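Side-chain contacts in putative glycoside hydrolase (Parabacteroides distasonis ATCC 8503, PDB 3GYC), which is a putative glycoside hydrolase of the cellulase-like TIM-barrel family and probably cleaves glycosidic bonds: residues L125-P130 against A134-T139; D157-W162 against S166-F171. All blocks are in the same frame, centred on the assembly; numbering follows the deposited sequence.

Both contacts belong to one side of the TIM barrel, their centres about 12 Å apart; contact 1 comes first along the chain, contact 2 some twenty residues later. Contact 1 sits where the loop after strand 109-113 runs into helix 130-146, its centre about 20 Å from the centre of the chain. That helix leads on to strand 153-157, and contact 2 lies beyond that strand, its centre about 12 Å from the centre of the chain. CZ2 of W137 packs 3.5 Å from O of D157, and CD2 of L125 lies 3.7 Å from CG of P169. The helix and the loop leading into it thus pack on the segments of contact 2. Active sites of TIM-barrel hydrolases lie at the C-terminal strand ends, where contact 2 is, so a sugar would be expected to bind on its side.

Contact 1. Residues L125-P130 against A134-T139; sequences LKLDTP and ADCWLT
With CG of L127 anti to its carbonyl carbon (chi1 -57°) and SG of C136 anti to its backbone N (chi1 160°), the two side chains meet across the start of helix 130-146, one of the outer helices of the TIM barrel. L127 is the centre of an inverse gamma turn, and its leucine side chain is directed at the helix. Its two methyls share the work: CD2 comes 3.9 Å from CB of C136, while CD1 reaches SG of C136 at 4.2 Å. The branched end therefore lies against the cysteine from CB to sulfur. H61 and Y116 also touch L127, and P60 and A64 touch C136, so helix 60-65 and the loop residue Y116 close round the pair. T129 is the N-cap of helix 130-146, and its OG1 accepts from the backbone N of K132. P130 and A134 lie one turn apart on the helix, and both pack on helix 186-200. The bond joining them is the helical one from N of A134 to O of P130, 3.0 Å long with an N-H...O angle of 153°. The same carbonyl oxygen of P130 lies 3.5 Å from the methyl CB of A134.

Contact 2. Residues D157-W162 against S166-F171; sequences DLCNEW and SWAPFF
W162 makes apolar contacts with A168 and F171 just beyond strand 153-157, the fourth of the TIM barrel, where N160-E161 resembles the Asn-Glu pair of clan GH-A hydrolases. With CG of W162 anti to the backbone N (chi1 -178°), the indole, whose CB points away from 166-171, swings back to that segment. CH2 of W162 lies 3.5 Å from CG of F171, and CZ2 sits over one face of that phenyl ring, the planes 49° apart. CZ3 of W162 presses on CB of A168 at 3.6 Å, while CE1 of F170 comes to the indole edge. SG of C159 bridges CB of W167 and CB of A168, 4.0 Å from each.

Polar groups crowd round the W167 indole without bonding to it. ND2 of N160 stands over one face, the amide turned 75° to it; CB of S166 covers the opposite face. The two donors, ND2 of N160 and NE1 of W167, lie 3.3 Å apart with no bond between them. OE1 of E161, 3.5 Å from NE1 of W167, takes a weak bond from ND2 of N160. Hydrogen bonds join OD1 of N160 to NH2 of R55, OE2 of E161 to ND1 of H234 and NE1 of W162 to OG of S188.

Replacing W167 by an alanine is likely to take away the face under ND2 of N160 and to open a gap beside OE1 of E161. A 1,2-ethanediol, probably from the crystallisation liquor, lies about 3 Å from the nearest atoms of the W167 side chain; given the family, an indole beside a carboxylate is consistent with a sugar-binding pocket.

Contact 1. Residues L125-P130 against A134-T139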
ATOM      1  N   LEU A 125      20.718   2.958   0.146  1.00 18.90           N
ATOM      2  CA  LEU A 125      21.303   4.032   0.948  1.00 19.59           C
ATOM      3  C   LEU A 125      21.977   5.113   0.071  1.00 19.72           C
ATOM      4  O   LEU A 125      22.204   6.226   0.524  1.00 20.50           O
ATOM      5  CB  LEU A 125      22.293   3.466   1.984  1.00 19.97           C
ATOM      6  CG  LEU A 125      21.701   2.464   2.989  1.00 20.33           C
ATOM      7  CD1 LEU A 125      22.779   1.866   3.866  1.00 21.00           C
ATOM      8  CD2 LEU A 125      20.569   3.087   3.828  1.00 20.54           C
ATOM      9  N   LYS A 126      22.258   4.787  -1.190  1.00 19.50           N
ATOM     10  CA  LYS A 126      22.871   5.728  -2.128  1.00 18.74           C
ATOM     11  C   LYS A 126      21.901   6.819  -2.598  1.00 17.90           C
ATOM     12  O   LYS A 126      22.317   7.870  -3.061  1.00 16.74           O
ATOM     13  CB  LYS A 126      23.323   4.991  -3.374  1.00 19.20           C
ATOM     14  CG  LYS A 126      24.269   3.876  -3.132  1.00 20.59           C
ATOM     15  CD  LYS A 126      24.781   3.395  -4.443  1.00 21.99           C
ATOM     16  CE  LYS A 126      25.509   2.102  -4.303  1.00 22.74           C
ATOM     17  NZ  LYS A 126      26.124   1.803  -5.607  1.00 24.40           N
ATOM     18  N   LEU A 127      20.610   6.560  -2.476  1.00 15.69           N
ATOM     19  CA  LEU A 127      19.579   7.484  -2.936  1.00 15.93           C
ATOM     20  C   LEU A 127      19.365   8.580  -1.891  1.00 16.45           C
ATOM     21  O   LEU A 127      18.262   8.748  -1.361  1.00 17.04           O
ATOM     22  CB  LEU A 127      18.291   6.704  -3.168  1.00 16.42           C
ATOM     23  CG  LEU A 127      18.397   5.532  -4.145  1.00 16.17           C
ATOM     24  CD1 LEU A 127      17.082   4.789  -4.202  1.00 16.32           C
ATOM     25  CD2 LEU A 127      18.831   6.063  -5.526  1.00 15.36           C
ATOM     26  N   ASP A 128      20.413   9.357  -1.634  1.00 16.10           N
ATOM     27  CA  ASP A 128      20.384  10.322  -0.542  1.00 15.94           C
ATOM     28  C   ASP A 128      19.968  11.745  -0.895  1.00 15.05           C
ATOM     29  O   ASP A 128      20.098  12.637  -0.075  1.00 13.91           O
ATOM     30  CB  ASP A 128      21.721  10.294   0.216  1.00 16.30           C
ATOM     31  CG  ASP A 128      22.931  10.541  -0.686  1.00 17.07           C
ATOM     32  OD1 ASP A 128      22.774  10.978  -1.850  1.00 16.76           O
ATOM     33  OD2 ASP A 128      24.061  10.286  -0.211  1.00 18.32           O
ATOM     34  N   THR A 129      19.473  11.956  -2.111  1.00 14.70           N
ATOM     35  CA  THR A 129      18.934  13.268  -2.505  1.00 14.25           C
ATOM     36  C   THR A 129      17.627  12.980  -3.266  1.00 14.37           C
ATOM     37  O   THR A 129      17.481  11.888  -3.828  1.00 15.05           O
ATOM     38  CB  THR A 129      19.874  14.080  -3.418  1.00 13.05           C
ATOM     39  OG1 THR A 129      19.917  13.476  -4.718  1.00 12.16           O
ATOM     40  CG2 THR A 129      21.274  14.188  -2.817  1.00 11.36           C
ATOM     41  N   PRO A 130      16.679  13.942  -3.281  1.00 14.73           N
ATOM     42  CA  PRO A 130      15.446  13.702  -4.044  1.00 15.01           C
ATOM     43  C   PRO A 130      15.719  13.518  -5.548  1.00 15.15           C
ATOM     44  O   PRO A 130      14.974  12.784  -6.233  1.00 17.03           O
ATOM     45  CB  PRO A 130      14.603  14.953  -3.766  1.00 16.01           C
ATOM     46  CG  PRO A 130      15.565  16.004  -3.313  1.00 15.47           C
ATOM     47  CD  PRO A 130      16.676  15.259  -2.619  1.00 15.85           C
ATOM     48  N   ALA A 134      14.593  10.293  -7.782  1.00 14.27           N
ATOM     49  CA  ALA A 134      13.817  10.454  -8.984  1.00 14.85           C
ATOM     50  C   ALA A 134      14.525   9.801 -10.156  1.00 15.84           C
ATOM     51  O   ALA A 134      13.892   9.116 -10.960  1.00 15.84           O
ATOM     52  CB  ALA A 134      13.551  11.924  -9.269  1.00 14.08           C
ATOM     53  N   ASP A 135      15.841   9.966 -10.249  1.00 17.19           N
ATOM     54  CA  ASP A 135      16.564   9.361 -11.369  1.00 18.75           C
ATOM     55  C   ASP A 135      16.363   7.850 -11.363  1.00 18.23           C
ATOM     56  O   ASP A 135      16.239   7.200 -12.404  1.00 17.32           O
ATOM     57  CB  ASP A 135      18.066   9.700 -11.345  1.00 20.90           C
ATOM     58  CG  ASP A 135      18.386  11.065 -11.929  1.00 22.80           C
ATOM     59  OD1 ASP A 135      17.485  11.767 -12.439  1.00 24.45           O
ATOM     60  OD2 ASP A 135      19.588  11.443 -11.899  1.00 24.89           O
ATOM     61  N   CYS A 136      16.313   7.297 -10.171  1.00 18.10           N
ATOM     62  CA  CYS A 136      16.102   5.881 -10.005  1.00 18.07           C
ATOM     63  C   CYS A 136      14.702   5.428 -10.503  1.00 16.81           C
ATOM     64  O   CYS A 136      14.567   4.444 -11.217  1.00 16.77           O
ATOM     65  CB  CYS A 136      16.367   5.583  -8.564  1.00 19.38           C
ATOM     66  SG  CYS A 136      15.656   4.129  -8.067  1.00 22.11           S
ATOM     67  N   TRP A 137      13.665   6.170 -10.147  1.00 14.64           N
ATOM     68  CA  TRP A 137      12.332   5.868 -10.660  1.00 12.78           C
ATOM     69  C   TRP A 137      12.193   6.119 -12.164  1.00 13.03           C
ATOM     70  O   TRP A 137      11.471   5.395 -12.831  1.00 12.39           O
ATOM     71  CB  TRP A 137      11.274   6.643  -9.886  1.00 12.26           C
ATOM     72  CG  TRP A 137      10.977   6.002  -8.585  1.00 12.01           C
ATOM     73  CD1 TRP A 137      11.514   6.287  -7.376  1.00 11.52           C
ATOM     74  CD2 TRP A 137      10.020   4.957  -8.372  1.00 11.99           C
ATOM     75  NE1 TRP A 137      10.939   5.491  -6.414  1.00 12.73           N
ATOM     76  CE2 TRP A 137      10.033   4.653  -7.006  1.00 11.70           C
ATOM     77  CE3 TRP A 137       9.184   4.235  -9.218  1.00 11.95           C
ATOM     78  CZ2 TRP A 137       9.237   3.660  -6.456  1.00 13.05           C
ATOM     79  CZ3 TRP A 137       8.384   3.263  -8.682  1.00 12.50           C
ATOM     80  CH2 TRP A 137       8.404   2.984  -7.312  1.00 13.57           C
ATOM     81  N   LEU A 138      12.858   7.157 -12.693  1.00 12.66           N
ATOM     82  CA  LEU A 138      12.850   7.405 -14.119  1.00 12.92           C
ATOM     83  C   LEU A 138      13.428   6.172 -14.848  1.00 13.91           C
ATOM     84  O   LEU A 138      12.934   5.770 -15.904  1.00 14.53           O
ATOM     85  CB  LEU A 138      13.602   8.708 -14.480  1.00 13.54           C
ATOM     86  CG  LEU A 138      12.854   9.997 -14.093  1.00 13.45           C
ATOM     87  CD1 LEU A 138      13.723  11.217 -14.198  1.00 12.83           C
ATOM     88  CD2 LEU A 138      11.551  10.163 -14.896  1.00 13.19           C
ATOM     89  N   THR A 139      14.445   5.540 -14.276  1.00 14.91           N
ATOM     90  CA  THR A 139      15.014   4.338 -14.879  1.00 15.53           C
ATOM     91  C   THR A 139      14.023   3.167 -14.890  1.00 16.49           C
ATOM     92  O   THR A 139      13.821   2.538 -15.916  1.00 17.55           O
ATOM     93  CB  THR A 139      16.330   3.985 -14.188  1.00 15.66           C
ATOM     94  OG1 THR A 139      17.216   5.066 -14.429  1.00 16.18           O
ATOM     95  CG2 THR A 139      16.933   2.725 -14.718  1.00 15.58           C
TER

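Contact 2. Residues D157-W162 against S166-F171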
ATOM      1  N   ASP A 157       4.084   5.687  -6.508  1.00 11.99           N
ATOM      2  CA  ASP A 157       4.321   6.134  -5.122  1.00 12.45           C
ATOM      3  C   ASP A 157       5.807   5.973  -4.849  1.00 13.10           C
ATOM      4  O   ASP A 157       6.329   4.854  -4.901  1.00 13.26           O
ATOM      5  CB  ASP A 157       3.457   5.283  -4.173  1.00 13.83           C
ATOM      6  CG  ASP A 157       3.882   5.370  -2.697  1.00 15.32           C
ATOM      7  OD1 ASP A 157       4.608   6.321  -2.279  1.00 14.36           O
ATOM      8  OD2 ASP A 157       3.477   4.434  -1.954  1.00 15.06           O
ATOM      9  N   LEU A 158       6.480   7.059  -4.506  1.00 12.11           N
ATOM     10  CA  LEU A 158       7.938   7.006  -4.327  1.00 13.82           C
ATOM     11  C   LEU A 158       8.411   6.343  -3.072  1.00 13.85           C
ATOM     12  O   LEU A 158       9.596   6.037  -2.970  1.00 15.13           O
ATOM     13  CB  LEU A 158       8.599   8.398  -4.494  1.00 13.20           C
ATOM     14  CG  LEU A 158       8.844   8.793  -5.959  1.00 15.11           C
ATOM     15  CD1 LEU A 158       7.555   8.921  -6.712  1.00 15.38           C
ATOM     16  CD2 LEU A 158       9.638  10.114  -6.068  1.00 14.03           C
ATOM     17  N   CYS A 159       7.529   6.141  -2.095  1.00 15.04           N
ATOM     18  CA  CYS A 159       7.917   5.425  -0.894  1.00 14.97           C
ATOM     19  C   CYS A 159       6.766   5.075   0.028  1.00 15.70           C
ATOM     20  O   CYS A 159       6.044   5.973   0.479  1.00 15.73           O
ATOM     21  CB  CYS A 159       8.899   6.282  -0.080  1.00 16.90           C
ATOM     22  SG  CYS A 159       9.646   5.301   1.217  1.00 17.62           S
ATOM     23  N   ASN A 160       6.602   3.773   0.310  1.00 15.45           N
ATOM     24  CA  ASN A 160       5.649   3.307   1.298  1.00 15.08           C
ATOM     25  C   ASN A 160       5.834   3.996   2.635  1.00 16.27           C
ATOM     26  O   ASN A 160       6.940   4.001   3.173  1.00 15.57           O
ATOM     27  CB  ASN A 160       5.829   1.817   1.539  1.00 16.09           C
ATOM     28  CG  ASN A 160       4.954   1.298   2.667  1.00 17.58           C
ATOM     29  OD1 ASN A 160       3.725   1.148   2.504  1.00 16.68           O
ATOM     30  ND2 ASN A 160       5.578   0.998   3.819  1.00 16.12           N
ATOM     31  N   GLU A 161       4.747   4.545   3.187  1.00 16.83           N
ATOM     32  CA  GLU A 161       4.751   5.115   4.555  1.00 18.13           C
ATOM     33  C   GLU A 161       5.882   6.071   4.827  1.00 17.27           C
ATOM     34  O   GLU A 161       6.602   6.005   5.842  1.00 15.68           O
ATOM     35  CB  GLU A 161       4.676   3.999   5.592  1.00 19.13           C
ATOM     36  CG  GLU A 161       3.357   3.260   5.418  1.00 21.15           C
ATOM     37  CD  GLU A 161       3.163   2.043   6.295  1.00 23.32           C
ATOM     38  OE1 GLU A 161       4.168   1.500   6.827  1.00 24.92           O
ATOM     39  OE2 GLU A 161       1.975   1.619   6.400  1.00 23.86           O
ATOM     40  N   TRP A 162       6.016   6.998   3.890  1.00 17.51           N
ATOM     41  CA  TRP A 162       6.984   8.074   4.015  1.00 16.25           C
ATOM     42  C   TRP A 162       6.717   8.902   5.283  1.00 16.43           C
ATOM     43  O   TRP A 162       5.570   9.229   5.579  1.00 16.54           O
ATOM     44  CB  TRP A 162       6.890   8.972   2.788  1.00 15.54           C
ATOM     45  CG  TRP A 162       7.885  10.139   2.750  1.00 15.21           C
ATOM     46  CD1 TRP A 162       7.654  11.425   3.113  1.00 15.13           C
ATOM     47  CD2 TRP A 162       9.244  10.088   2.295  1.00 14.50           C
ATOM     48  NE1 TRP A 162       8.786  12.185   2.921  1.00 15.00           N
ATOM     49  CE2 TRP A 162       9.777  11.386   2.423  1.00 14.00           C
ATOM     50  CE3 TRP A 162      10.064   9.066   1.799  1.00 12.92           C
ATOM     51  CZ2 TRP A 162      11.085  11.691   2.064  1.00 13.58           C
ATOM     52  CZ3 TRP A 162      11.364   9.363   1.455  1.00 13.39           C
ATOM     53  CH2 TRP A 162      11.871  10.669   1.597  1.00 13.78           C
ATOM     54  N   SER A 166      12.326   2.634   8.384  1.00 22.56           N
ATOM     55  CA  SER A 166      12.368   1.247   7.914  1.00 22.49           C
ATOM     56  C   SER A 166      12.394   1.202   6.400  1.00 20.09           C
ATOM     57  O   SER A 166      12.999   0.307   5.817  1.00 19.84           O
ATOM     58  CB  SER A 166      11.120   0.456   8.332  1.00 23.94           C
ATOM     59  OG  SER A 166      11.009   0.380   9.735  1.00 26.08           O
ATOM     60  N   TRP A 167      11.709   2.147   5.767  1.00 17.17           N
ATOM     61  CA  TRP A 167      11.590   2.130   4.304  1.00 16.77           C
ATOM     62  C   TRP A 167      12.470   3.186   3.634  1.00 17.05           C
ATOM     63  O   TRP A 167      12.961   2.961   2.523  1.00 16.73           O
ATOM     64  CB  TRP A 167      10.116   2.309   3.887  1.00 17.25           C
ATOM     65  CG  TRP A 167       9.192   1.621   4.840  1.00 17.42           C
ATOM     66  CD1 TRP A 167       8.279   2.210   5.630  1.00 19.01           C
ATOM     67  CD2 TRP A 167       9.171   0.221   5.170  1.00 20.11           C
ATOM     68  NE1 TRP A 167       7.650   1.280   6.412  1.00 20.51           N
ATOM     69  CE2 TRP A 167       8.192   0.048   6.162  1.00 20.25           C
ATOM     70  CE3 TRP A 167       9.875  -0.906   4.707  1.00 19.20           C
ATOM     71  CZ2 TRP A 167       7.895  -1.199   6.707  1.00 20.98           C
ATOM     72  CZ3 TRP A 167       9.582  -2.148   5.264  1.00 20.03           C
ATOM     73  CH2 TRP A 167       8.593  -2.278   6.242  1.00 20.17           C
ATOM     74  N   ALA A 168      12.685   4.316   4.311  1.00 16.99           N
ATOM     75  CA  ALA A 168      13.477   5.429   3.755  1.00 16.17           C
ATOM     76  C   ALA A 168      14.667   5.775   4.670  1.00 16.78           C
ATOM     77  O   ALA A 168      14.733   6.881   5.239  1.00 14.89           O
ATOM     78  CB  ALA A 168      12.588   6.644   3.535  1.00 13.91           C
ATOM     79  N   PRO A 169      15.609   4.826   4.830  1.00 17.53           N
ATOM     80  CA  PRO A 169      16.809   5.108   5.639  1.00 17.75           C
ATOM     81  C   PRO A 169      17.747   6.125   4.974  1.00 18.30           C
ATOM     82  O   PRO A 169      18.571   6.773   5.655  1.00 19.49           O
ATOM     83  CB  PRO A 169      17.480   3.733   5.733  1.00 18.47           C
ATOM     84  CG  PRO A 169      16.993   2.978   4.593  1.00 18.00           C
ATOM     85  CD  PRO A 169      15.606   3.439   4.339  1.00 17.65           C
ATOM     86  N   PHE A 170      17.661   6.215   3.652  1.00 17.76           N
ATOM     87  CA  PHE A 170      18.418   7.189   2.872  1.00 18.39           C
ATOM     88  C   PHE A 170      17.962   8.618   3.173  1.00 18.29           C
ATOM     89  O   PHE A 170      18.657   9.560   2.880  1.00 18.19           O
ATOM     90  CB  PHE A 170      18.290   6.909   1.364  1.00 17.70           C
ATOM     91  CG  PHE A 170      16.870   6.627   0.893  1.00 17.12           C
ATOM     92  CD1 PHE A 170      16.016   7.656   0.549  1.00 15.75           C
ATOM     93  CD2 PHE A 170      16.419   5.324   0.794  1.00 17.27           C
ATOM     94  CE1 PHE A 170      14.741   7.406   0.125  1.00 18.03           C
ATOM     95  CE2 PHE A 170      15.155   5.060   0.361  1.00 17.99           C
ATOM     96  CZ  PHE A 170      14.305   6.107   0.018  1.00 18.25           C
ATOM     97  N   PHE A 171      16.761   8.778   3.709  1.00 18.18           N
ATOM     98  CA  PHE A 171      16.257  10.092   4.066  1.00 18.09           C
ATOM     99  C   PHE A 171      16.474  10.294   5.555  1.00 19.10           C
ATOM    100  O   PHE A 171      16.986  11.321   5.974  1.00 18.47           O
ATOM    101  CB  PHE A 171      14.770  10.203   3.723  1.00 16.42           C
ATOM    102  CG  PHE A 171      14.147  11.468   4.178  1.00 15.76           C
ATOM    103  CD1 PHE A 171      14.265  12.615   3.415  1.00 15.94           C
ATOM    104  CD2 PHE A 171      13.451  11.529   5.375  1.00 15.61           C
ATOM    105  CE1 PHE A 171      13.713  13.805   3.833  1.00 15.67           C
ATOM    106  CE2 PHE A 171      12.886  12.713   5.805  1.00 15.68           C
ATOM    107  CZ  PHE A 171      13.020  13.857   5.034  1.00 16.30           C
TER